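Long-range contact in peptidase family U32 (Geobacillus thermoleovorans, PDB 4HE6), which is of unknown function but forms the C-terminal beta domain of a putative U32-family peptidase: residues A[34-39]-A[48-53]. Sequence-based numbering, arbitrary orientation. Where two conformers were deposited one is given.
Sequences DEVEFF and QVIEKI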
ATOM      1  N   ASP A  34       5.598   1.081   9.705  1.00  7.43           N
ATOM      2  CA  ASP A  34       4.552   0.109   9.910  1.00  6.84           C
ATOM      3  C   ASP A  34       4.853  -1.148   9.095  1.00  6.83           C
ATOM      4  O   ASP A  34       5.417  -1.093   7.998  1.00  7.71           O
ATOM      5  CB  ASP A  34       3.196   0.661   9.454  1.00  7.91           C
ATOM      6  CG  ASP A  34       2.548   1.680  10.324  1.00  8.37           C
ATOM      7  OD1 ASP A  34       3.050   1.864  11.457  1.00 11.41           O
ATOM      8  OD2 ASP A  34       1.535   2.269   9.897  1.00  8.87           O
ATOM      9  N   GLU A  35       4.374  -2.274   9.630  1.00  7.21           N
ATOM     10  CA  GLU A  35       4.363  -3.513   8.877  1.00  7.30           C
ATOM     11  C   GLU A  35       3.011  -3.694   8.193  1.00  6.64           C
ATOM     12  O   GLU A  35       1.954  -3.538   8.836  1.00  7.77           O
ATOM     13  CB  GLU A  35       4.606  -4.711   9.775  1.00  8.00           C
ATOM     14  CG  GLU A  35       5.082  -5.935   9.015  1.00  8.45           C
ATOM     15  CD  GLU A  35       6.492  -5.852   8.534  1.00  9.35           C
ATOM     16  OE1 GLU A  35       6.886  -6.764   7.751  1.00 11.11           O
ATOM     17  OE2 GLU A  35       7.204  -4.904   8.906  1.00 10.09           O
ATOM     18  N   VAL A  36       3.058  -4.077   6.920  1.00  6.21           N
ATOM     19  CA  VAL A  36       1.880  -4.318   6.120  1.00  6.20           C
ATOM     20  C   VAL A  36       1.970  -5.667   5.457  1.00  5.99           C
ATOM     21  O   VAL A  36       3.034  -6.235   5.300  1.00  7.53           O
ATOM     22  CB  VAL A  36       1.635  -3.185   5.080  1.00  7.12           C
ATOM     23  CG1 VAL A  36       1.457  -1.853   5.773  1.00  8.36           C
ATOM     24  CG2 VAL A  36       2.756  -3.146   4.082  1.00  7.75           C
ATOM     25  N   GLU A  37       0.841  -6.162   5.021  1.00  7.13           N
ATOM     26  CA  GLU A  37       0.731  -7.359   4.203  1.00  6.50           C
ATOM     27  C   GLU A  37      -0.012  -7.031   2.947  1.00  5.82           C
ATOM     28  O   GLU A  37      -1.099  -6.436   2.993  1.00  6.96           O
ATOM     29  CB  GLU A  37      -0.008  -8.478   4.974  1.00  7.87           C
ATOM     30  CG  GLU A  37       0.067  -9.813   4.232  1.00 10.25           C
ATOM     31  CD  GLU A  37      -0.708 -10.915   4.885  1.00 13.01           C
ATOM     32  OE1 GLU A  37      -0.194 -12.057   4.913  1.00 18.12           O
ATOM     33  OE2 GLU A  37      -1.824 -10.716   5.378  1.00 17.20           O
ATOM     34  N   PHE A  38       0.541  -7.434   1.813  1.00  5.95           N
ATOM     35  CA  PHE A  38      -0.147  -7.394   0.549  1.00  5.48           C
ATOM     36  C   PHE A  38      -0.753  -8.754   0.281  1.00  5.59           C
ATOM     37  O   PHE A  38      -0.164  -9.795   0.566  1.00  6.67           O
ATOM     38  CB  PHE A  38       0.816  -7.006  -0.589  1.00  5.91           C
ATOM     39  CG  PHE A  38       1.220  -5.556  -0.519  1.00  5.92           C
ATOM     40  CD1 PHE A  38       2.446  -5.162   0.064  1.00  7.68           C
ATOM     41  CD2 PHE A  38       0.354  -4.594  -1.009  1.00  6.54           C
ATOM     42  CE1 PHE A  38       2.735  -3.804   0.080  1.00  7.38           C
ATOM     43  CE2 PHE A  38       0.711  -3.249  -0.977  1.00  6.51           C
ATOM     44  CZ  PHE A  38       1.906  -2.843  -0.436  1.00  7.30           C
ATOM     45  N   PHE A  39      -1.988  -8.718  -0.280  1.00  5.97           N
ATOM     46  CA  PHE A  39      -2.734  -9.967  -0.482  1.00  6.68           C
ATOM     47  C   PHE A  39      -3.663  -9.832  -1.660  1.00  6.20           C
ATOM     48  O   PHE A  39      -3.858  -8.747  -2.235  1.00  7.08           O
ATOM     49  CB  PHE A  39      -3.472 -10.328   0.803  1.00  7.84           C
ATOM     50  CG  PHE A  39      -4.564  -9.395   1.248  1.00  7.57           C
ATOM     51  CD1 PHE A  39      -5.907  -9.702   1.032  1.00  9.05           C
ATOM     52  CD2 PHE A  39      -4.265  -8.207   1.895  1.00  7.26           C
ATOM     53  CE1 PHE A  39      -6.895  -8.861   1.478  1.00  9.47           C
ATOM     54  CE2 PHE A  39      -5.273  -7.360   2.343  1.00  7.97           C
ATOM     55  CZ  PHE A  39      -6.594  -7.670   2.144  1.00  9.32           C
ATOM     56  N   GLN A  48       5.907  -6.589   4.534  1.00  6.13           N
ATOM     57  CA  GLN A  48       7.071  -5.705   4.456  1.00  6.61           C
ATOM     58  C   GLN A  48       6.866  -4.543   5.410  1.00  5.92           C
ATOM     59  O   GLN A  48       5.755  -4.229   5.854  1.00  6.42           O
ATOM     60  CB  GLN A  48       7.298  -5.161   3.051  1.00  6.77           C
ATOM     61  CG  GLN A  48       6.254  -4.158   2.614  1.00  6.88           C
ATOM     62  CD  GLN A  48       6.649  -3.499   1.324  1.00  6.38           C
ATOM     63  OE1 GLN A  48       6.580  -4.119   0.273  1.00  7.72           O
ATOM     64  NE2 GLN A  48       7.036  -2.227   1.416  1.00  7.56           N
ATOM     65  N   VAL A  49       7.987  -3.840   5.648  1.00  6.31           N
ATOM     66  CA  VAL A  49       7.947  -2.530   6.300  1.00  5.76           C
ATOM     67  C   VAL A  49       7.748  -1.483   5.242  1.00  5.49           C
ATOM     68  O   VAL A  49       8.263  -1.553   4.119  1.00  7.04           O
ATOM     69  CB  VAL A  49       9.245  -2.265   7.124  1.00  6.65           C
ATOM     70  CG1 VAL A  49      10.498  -2.183   6.259  1.00  8.21           C
ATOM     71  CG2 VAL A  49       9.057  -1.023   7.968  1.00  7.67           C
ATOM     72  N   ILE A  50       6.989  -0.453   5.563  1.00  6.67           N
ATOM     73  CA  ILE A  50       6.868   0.750   4.750  1.00  6.86           C
ATOM     74  C   ILE A  50       8.025   1.662   5.062  1.00  6.10           C
ATOM     75  O   ILE A  50       8.199   2.086   6.208  1.00  7.33           O
ATOM     76  CB  ILE A  50       5.551   1.494   5.025  1.00  9.60           C
ATOM     77  CG1 ILE A  50       4.295   0.584   4.896  1.00 14.54           C
ATOM     78  CG2 ILE A  50       5.525   2.792   4.215  1.00 13.62           C
ATOM     79  CD1 ILE A  50       3.774   0.502   3.550  1.00 22.69           C
ATOM     80  N   GLU A  51       8.895   1.942   4.099  1.00  6.89           N
ATOM     81  CA  GLU A  51      10.110   2.685   4.370  1.00  8.36           C
ATOM     82  C   GLU A  51       9.922   4.182   4.427  1.00  7.82           C
ATOM     83  O   GLU A  51      10.594   4.882   5.174  1.00  9.75           O
ATOM     84  CB  GLU A  51      11.173   2.445   3.303  0.51  8.28           C
ATOM     85  CG  GLU A  51      11.954   1.185   3.596  0.51 13.63           C
ATOM     86  CD  GLU A  51      13.219   1.053   2.779  0.51 17.50           C
ATOM     87  OE1 GLU A  51      13.049   0.468   1.693  0.51 13.91           O
ATOM     88  OE2 GLU A  51      14.322   1.474   3.214  0.51 20.75           O
ATOM     89  N   LYS A  52       9.099   4.682   3.555  1.00  8.02           N
ATOM     90  CA  LYS A  52       9.032   6.094   3.144  1.00  8.25           C
ATOM     91  C   LYS A  52       7.833   6.222   2.195  1.00  6.91           C
ATOM     92  O   LYS A  52       7.638   5.311   1.400  1.00  8.07           O
ATOM     93  CB  LYS A  52      10.300   6.490   2.392  0.63 10.95           C
ATOM     94  CG  LYS A  52      10.391   7.981   2.186  0.63  9.32           C
ATOM     95  CD  LYS A  52      11.830   8.422   1.818  0.63  9.12           C
ATOM     96  CE  LYS A  52      12.208   7.890   0.478  0.63  9.83           C
ATOM     97  NZ  LYS A  52      13.644   8.114   0.172  0.63 10.08           N
ATOM     98  N   ILE A  53       7.070   7.294   2.278  1.00  6.24           N
ATOM     99  CA  ILE A  53       5.871   7.444   1.450  1.00  6.29           C
ATOM    100  C   ILE A  53       5.884   8.829   0.834  1.00  6.04           C
ATOM    101  O   ILE A  53       6.287   9.823   1.467  1.00  7.06           O
ATOM    102  CB  ILE A  53       4.566   7.330   2.318  1.00  8.32           C
ATOM    103  CG1 ILE A  53       4.518   6.043   3.096  1.00 10.08           C
ATOM    104  CG2 ILE A  53       3.326   7.640   1.502  1.00  9.96           C
ATOM    105  CD1 ILE A  53       3.449   6.067   4.237  1.00 11.61           C
TER
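Val36 and Gln48 face each other as an antiparallel hydrogen-bonded pair. Val36 N donates to Gln48 O at 2.9 Å, and Gln48 N returns a bond to Val36 O at 3.0 Å. Two residues further on, past the non-hydrogen-bonded pair of Glu35 and Val49, Ile50 N donates to Asp34 O, nearly straight at 165°. The Gln48 side chain begins with CG between its own backbone N and carbonyl carbon (chi1 70°). From CB the chain leads to CG, which lies 3.9 Å from Val36 CG2. Beyond CG it runs extended, and CD comes 4.1 Å from Phe38 CE1. OE1 meets the same ring carbon obliquely, with the ring and amide planes 71° apart. At the tip, OE1 accepts from Lys76 N. NE2 donates to Lys74 O and also, from above the carbonyl plane, to Val49 O. The buried amide thus ties the edge strand 46-49 to the end of strand 70-74 and the residues just after it. Residues 35-39 and 48-49 belong to the beta hairpin of strands 35-39 and 46-49, at one end of the antiparallel sheet, where 84-87 flanks 35-39 on its other edge. Ile50 follows the hairpin and sets CD1 against Val36 CG2 at 3.8 Å; the two side chains cross at about a right angle. Phe73 packs against both Ile50 and Phe38. On the other face, with Val49, the bent Glu35 chain lays its carboxylate over the Gln48-Val49 peptide, CD 3.2 Å from Gln48 O; the carboxylate oxygens and Gln48 O are all acceptors, and no hydrogen bond joins them.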